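Gamma-D-glutamyl-L-lysine dipeptidyl-peptidase (Bacillus cereus ATCC 10987, PDB 3H41) probably cleaves the gamma-D-glutamyl-L-lysine bond of murein peptides as a cysteine peptidase, releasing the dipeptide L-Ala-gamma-D-Glu during cell wall degradation. Local coordinates at residues H268-M279 with I291-E302. Residues are numbered along the deposited sequence; the frame is centred on the assembly and turned at random.
Sequences HHVAMYIGDGNM and IIPLNTPGYIEE. With DGL (D-glutamic acid), chain C.
Met279 and Ile292 form an antiparallel hydrogen-bonded pair, Met279 N giving to Ile292 O (2.9 Å) and Ile292 N to Met279 O (3.0 Å). A nearly straight bond from Leu294 N to Gly277 O (2.8 Å, 174° at the hydrogen) continues the pairing into the type I' turn Gly275-Asn278, and a water gives a second bond to the same carbonyl, linking it to Asn295 N. Among apolar contacts, the selenomethionine Met279 runs extended beside Ile292; its SE meets Leu294 CD1 (3.8 Å), while CE touches Ile292 CD1 and lies over one face of the Tyr299 ring, toward its rim, in a CH-pi contact. Ile274 CD1 packs on Ile291 CD1 (3.7 Å), the side chains crossing at about a right angle. The aromatic contact is an offset edge-to-face pair: Tyr299 turns its edge to His269, Tyr299 CE1 lying 3.6 Å from His269 CD2. NE2 of His269, the probable proton acceptor, is hydrogen-bonded to ND1 of His281, probably also an active-site residue. His268 NE2 donates a hydrogen bond to Glu302 OE1 (2.6 Å), on its syn side but tilted out of the carboxylate plane; the backbone O of His268 borders the bound D-glutamate. Beyond the hairpin of strands 278-281 and 290-293, segment 291-302 thus brings Tyr299 and Glu302 against both histidines. In this NlpC/P60 sheet, 290-293 is an outermost strand and 278-281 adjoins 267-275; Phe258 of strand 255-259 touches Met279, Leu294 and Tyr299, and helix 189-197 packs on Ile274.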
loop_
_atom_site.group_PDB
_atom_site.type_symbol
_atom_site.label_atom_id
_atom_site.label_comp_id
_atom_site.label_asym_id
_atom_site.label_seq_id
_atom_site.Cartn_x
_atom_site.Cartn_y
_atom_site.Cartn_z
ATOM N N HIS A 268 -16.925 4.332 -5.752
ATOM C CA HIS A 268 -15.666 4.513 -6.469
ATOM C C HIS A 268 -14.686 5.495 -5.820
ATOM O O HIS A 268 -13.683 5.809 -6.431
ATOM C CB HIS A 268 -15.933 4.964 -7.920
ATOM C CG HIS A 268 -16.540 6.328 -8.022
ATOM N ND1 HIS A 268 -15.831 7.427 -8.459
ATOM C CD2 HIS A 268 -17.777 6.781 -7.707
ATOM C CE1 HIS A 268 -16.617 8.491 -8.441
ATOM N NE2 HIS A 268 -17.801 8.129 -7.983
ATOM N N HIS A 269 -14.953 5.992 -4.618
ATOM C CA HIS A 269 -13.980 6.845 -3.938
ATOM C C HIS A 269 -14.106 6.699 -2.433
ATOM O O HIS A 269 -15.198 6.463 -1.906
ATOM C CB HIS A 269 -14.111 8.327 -4.362
ATOM C CG HIS A 269 -13.055 9.204 -3.764
ATOM N ND1 HIS A 269 -11.719 9.074 -4.084
ATOM C CD2 HIS A 269 -13.118 10.163 -2.809
ATOM C CE1 HIS A 269 -11.015 9.945 -3.382
ATOM N NE2 HIS A 269 -11.838 10.606 -2.591
ATOM N N VAL A 270 -12.975 6.842 -1.745
ATOM C CA VAL A 270 -12.945 6.803 -0.306
ATOM C C VAL A 270 -11.974 7.880 0.170
ATOM O O VAL A 270 -10.936 8.152 -0.493
ATOM C CB VAL A 270 -12.571 5.429 0.240
ATOM C CG1 VAL A 270 -11.212 4.942 -0.325
ATOM C CG2 VAL A 270 -12.616 5.407 1.804
ATOM N N ALA A 271 -12.346 8.511 1.274
ATOM C CA ALA A 271 -11.521 9.523 1.924
ATOM C C ALA A 271 -11.594 9.316 3.448
ATOM O O ALA A 271 -12.422 8.577 3.931
ATOM C CB ALA A 271 -12.008 10.923 1.510
HETATM N N MSE A 272 -10.685 9.901 4.208
HETATM C CA MSE A 272 -10.777 9.830 5.672
HETATM C C MSE A 272 -11.118 11.182 6.232
HETATM O O MSE A 272 -10.456 12.173 5.912
HETATM C CB MSE A 272 -9.421 9.372 6.286
HETATM C CG MSE A 272 -9.498 9.135 7.760
HETATM SE SE MSE A 272 -7.876 8.321 8.476
HETATM C CE MSE A 272 -6.673 9.673 7.960
ATOM N N TYR A 273 -12.137 11.204 7.087
ATOM C CA TYR A 273 -12.566 12.406 7.785
ATOM C C TYR A 273 -11.495 12.847 8.767
ATOM O O TYR A 273 -10.967 12.018 9.521
ATOM C CB TYR A 273 -13.892 12.158 8.515
ATOM C CG TYR A 273 -14.529 13.444 9.010
ATOM C CD1 TYR A 273 -14.809 14.483 8.135
ATOM C CD2 TYR A 273 -14.864 13.613 10.356
ATOM C CE1 TYR A 273 -15.385 15.659 8.581
ATOM C CE2 TYR A 273 -15.435 14.803 10.811
ATOM C CZ TYR A 273 -15.700 15.805 9.923
ATOM O OH TYR A 273 -16.257 16.980 10.370
ATOM N N ILE A 274 -11.168 14.131 8.763
ATOM C CA ILE A 274 -10.108 14.647 9.671
ATOM C C ILE A 274 -10.647 15.700 10.640
ATOM O O ILE A 274 -9.874 16.366 11.349
ATOM C CB ILE A 274 -8.843 15.150 8.890
ATOM C CG1 ILE A 274 -9.075 16.492 8.175
ATOM C CG2 ILE A 274 -8.373 14.077 7.882
ATOM C CD1 ILE A 274 -7.765 17.210 7.681
ATOM N N GLY A 275 -11.977 15.808 10.700
ATOM C CA GLY A 275 -12.654 16.797 11.562
ATOM C C GLY A 275 -12.779 18.182 10.961
ATOM O O GLY A 275 -12.174 18.489 9.923
ATOM N N ASP A 276 -13.589 19.020 11.624
ATOM C CA ASP A 276 -13.865 20.392 11.182
ATOM C C ASP A 276 -14.346 20.476 9.727
ATOM O O ASP A 276 -14.062 21.436 9.045
ATOM C CB ASP A 276 -12.636 21.263 11.369
ATOM C CG ASP A 276 -12.213 21.378 12.843
ATOM O OD1 ASP A 276 -13.082 21.330 13.749
ATOM O OD2 ASP A 276 -10.998 21.511 13.089
ATOM N N GLY A 277 -15.020 19.439 9.240
ATOM C CA GLY A 277 -15.597 19.476 7.898
ATOM C C GLY A 277 -14.646 19.095 6.771
ATOM O O GLY A 277 -15.024 19.182 5.596
ATOM N N ASN A 278 -13.418 18.687 7.113
ATOM C CA ASN A 278 -12.394 18.364 6.093
ATOM C C ASN A 278 -12.080 16.868 6.018
ATOM O O ASN A 278 -12.411 16.106 6.930
ATOM C CB ASN A 278 -11.114 19.133 6.350
ATOM C CG ASN A 278 -11.296 20.615 6.185
ATOM O OD1 ASN A 278 -12.000 21.062 5.272
ATOM N ND2 ASN A 278 -10.717 21.395 7.108
HETATM N N MSE A 279 -11.473 16.462 4.909
HETATM C CA MSE A 279 -11.100 15.062 4.698
HETATM C C MSE A 279 -9.758 15.012 3.994
HETATM O O MSE A 279 -9.349 15.965 3.354
HETATM C CB MSE A 279 -12.146 14.290 3.907
HETATM C CG MSE A 279 -12.361 14.816 2.530
HETATM SE SE MSE A 279 -13.964 14.068 1.753
HETATM C CE MSE A 279 -13.450 14.590 0.056
ATOM N N ILE A 291 -5.880 17.643 1.283
ATOM C CA ILE A 291 -6.956 17.861 2.230
ATOM C C ILE A 291 -7.976 18.818 1.597
ATOM O O ILE A 291 -7.613 19.909 1.153
ATOM C CB ILE A 291 -6.404 18.457 3.554
ATOM C CG1 ILE A 291 -5.666 17.385 4.377
ATOM C CG2 ILE A 291 -7.494 19.112 4.363
ATOM C CD1 ILE A 291 -4.813 17.923 5.511
ATOM N N ILE A 292 -9.238 18.432 1.575
ATOM C CA ILE A 292 -10.323 19.269 1.027
ATOM C C ILE A 292 -11.591 19.188 1.887
ATOM O O ILE A 292 -11.749 18.277 2.720
ATOM C CB ILE A 292 -10.693 18.914 -0.460
ATOM C CG1 ILE A 292 -11.209 17.486 -0.602
ATOM C CG2 ILE A 292 -9.532 19.175 -1.414
ATOM C CD1 ILE A 292 -11.804 17.214 -1.989
ATOM N N PRO A 293 -12.514 20.130 1.689
ATOM C CA PRO A 293 -13.728 20.029 2.479
ATOM C C PRO A 293 -14.549 18.857 2.029
ATOM O O PRO A 293 -14.534 18.533 0.820
ATOM C CB PRO A 293 -14.498 21.328 2.140
ATOM C CG PRO A 293 -13.460 22.286 1.616
ATOM C CD PRO A 293 -12.358 21.437 1.015
ATOM N N LEU A 294 -15.317 18.271 2.954
ATOM C CA LEU A 294 -16.296 17.255 2.594
ATOM C C LEU A 294 -17.360 17.856 1.671
ATOM O O LEU A 294 -17.813 17.221 0.720
ATOM C CB LEU A 294 -16.934 16.662 3.852
ATOM C CG LEU A 294 -18.042 15.618 3.683
ATOM C CD1 LEU A 294 -17.659 14.426 2.741
ATOM C CD2 LEU A 294 -18.409 15.145 5.057
ATOM N N ASN A 295 -17.716 19.102 1.936
ATOM C CA ASN A 295 -18.627 19.856 1.121
ATOM C C ASN A 295 -17.950 20.415 -0.119
ATOM O O ASN A 295 -17.891 21.618 -0.292
ATOM C CB ASN A 295 -19.183 21.014 1.944
ATOM C CG ASN A 295 -20.384 21.657 1.293
ATOM O OD1 ASN A 295 -21.118 21.007 0.539
ATOM N ND2 ASN A 295 -20.579 22.951 1.553
ATOM N N THR A 296 -17.387 19.563 -0.956
ATOM C CA THR A 296 -16.796 20.007 -2.215
ATOM C C THR A 296 -17.759 19.524 -3.301
ATOM O O THR A 296 -18.242 18.392 -3.232
ATOM C CB THR A 296 -15.382 19.438 -2.393
ATOM O OG1 THR A 296 -14.530 20.011 -1.387
ATOM C CG2 THR A 296 -14.811 19.713 -3.816
ATOM N N PRO A 297 -18.099 20.406 -4.270
ATOM C CA PRO A 297 -18.940 20.044 -5.430
ATOM C C PRO A 297 -18.468 18.772 -6.066
ATOM O O PRO A 297 -17.265 18.633 -6.315
ATOM C CB PRO A 297 -18.723 21.212 -6.416
ATOM C CG PRO A 297 -18.479 22.373 -5.533
ATOM C CD PRO A 297 -17.749 21.841 -4.284
ATOM N N GLY A 298 -19.402 17.863 -6.328
ATOM C CA GLY A 298 -19.096 16.567 -6.886
ATOM C C GLY A 298 -19.136 15.568 -5.754
ATOM O O GLY A 298 -19.983 14.629 -5.720
ATOM N N TYR A 299 -18.242 15.777 -4.793
ATOM C CA TYR A 299 -18.155 14.845 -3.698
ATOM C C TYR A 299 -19.442 14.812 -2.900
ATOM O O TYR A 299 -19.981 13.753 -2.593
ATOM C CB TYR A 299 -16.961 15.198 -2.814
ATOM C CG TYR A 299 -15.647 14.939 -3.502
ATOM C CD1 TYR A 299 -15.033 13.707 -3.403
ATOM C CD2 TYR A 299 -14.999 15.943 -4.228
ATOM C CE1 TYR A 299 -13.826 13.464 -4.011
ATOM C CE2 TYR A 299 -13.765 15.696 -4.841
ATOM C CZ TYR A 299 -13.197 14.464 -4.701
ATOM O OH TYR A 299 -12.008 14.164 -5.272
ATOM N N ILE A 300 -19.952 15.970 -2.567
ATOM C CA ILE A 300 -21.077 16.014 -1.661
ATOM C C ILE A 300 -22.329 15.340 -2.234
ATOM O O ILE A 300 -23.046 14.667 -1.492
ATOM C CB ILE A 300 -21.271 17.438 -1.134
ATOM C CG1 ILE A 300 -22.088 17.429 0.171
ATOM C CG2 ILE A 300 -21.827 18.360 -2.227
ATOM C CD1 ILE A 300 -21.546 16.430 1.267
ATOM N N GLU A 301 -22.550 15.440 -3.554
ATOM C CA GLU A 301 -23.696 14.822 -4.206
ATOM C C GLU A 301 -23.593 13.310 -4.272
ATOM O O GLU A 301 -24.620 12.617 -4.386
ATOM C CB GLU A 301 -23.894 15.359 -5.643
ATOM C CG GLU A 301 -24.346 16.812 -5.734
ATOM C CD GLU A 301 -23.189 17.841 -5.652
ATOM O OE1 GLU A 301 -22.011 17.418 -5.508
ATOM O OE2 GLU A 301 -23.460 19.070 -5.753
ATOM N N GLU A 302 -22.360 12.797 -4.212
ATOM C CA GLU A 302 -22.089 11.360 -4.311
ATOM C C GLU A 302 -21.845 10.676 -2.940
ATOM O O GLU A 302 -21.568 9.467 -2.899
ATOM C CB GLU A 302 -20.892 11.116 -5.236
ATOM C CG GLU A 302 -21.199 11.289 -6.737
ATOM C CD GLU A 302 -20.226 10.598 -7.651
ATOM O OE1 GLU A 302 -19.122 10.213 -7.200
ATOM O OE2 GLU A 302 -20.583 10.422 -8.844
HETATM N N DGL C . -9.007 0.873 -6.822
HETATM C CA DGL C . -10.254 1.640 -6.821
HETATM C C DGL C . -11.201 1.150 -5.766
HETATM O O DGL C . -12.427 1.267 -5.893
HETATM C CB DGL C . -9.950 3.133 -6.611
HETATM C CG DGL C . -11.177 4.053 -6.756
HETATM C CD DGL C . -12.067 3.784 -7.967
HETATM O OE1 DGL C . -12.003 4.599 -8.906
HETATM O OE2 DGL C . -12.869 2.810 -7.993
HETATM O OXT DGL C . -10.756 0.672 -4.715
HETATM O O HOH W 1 -17.130 20.581 4.605
#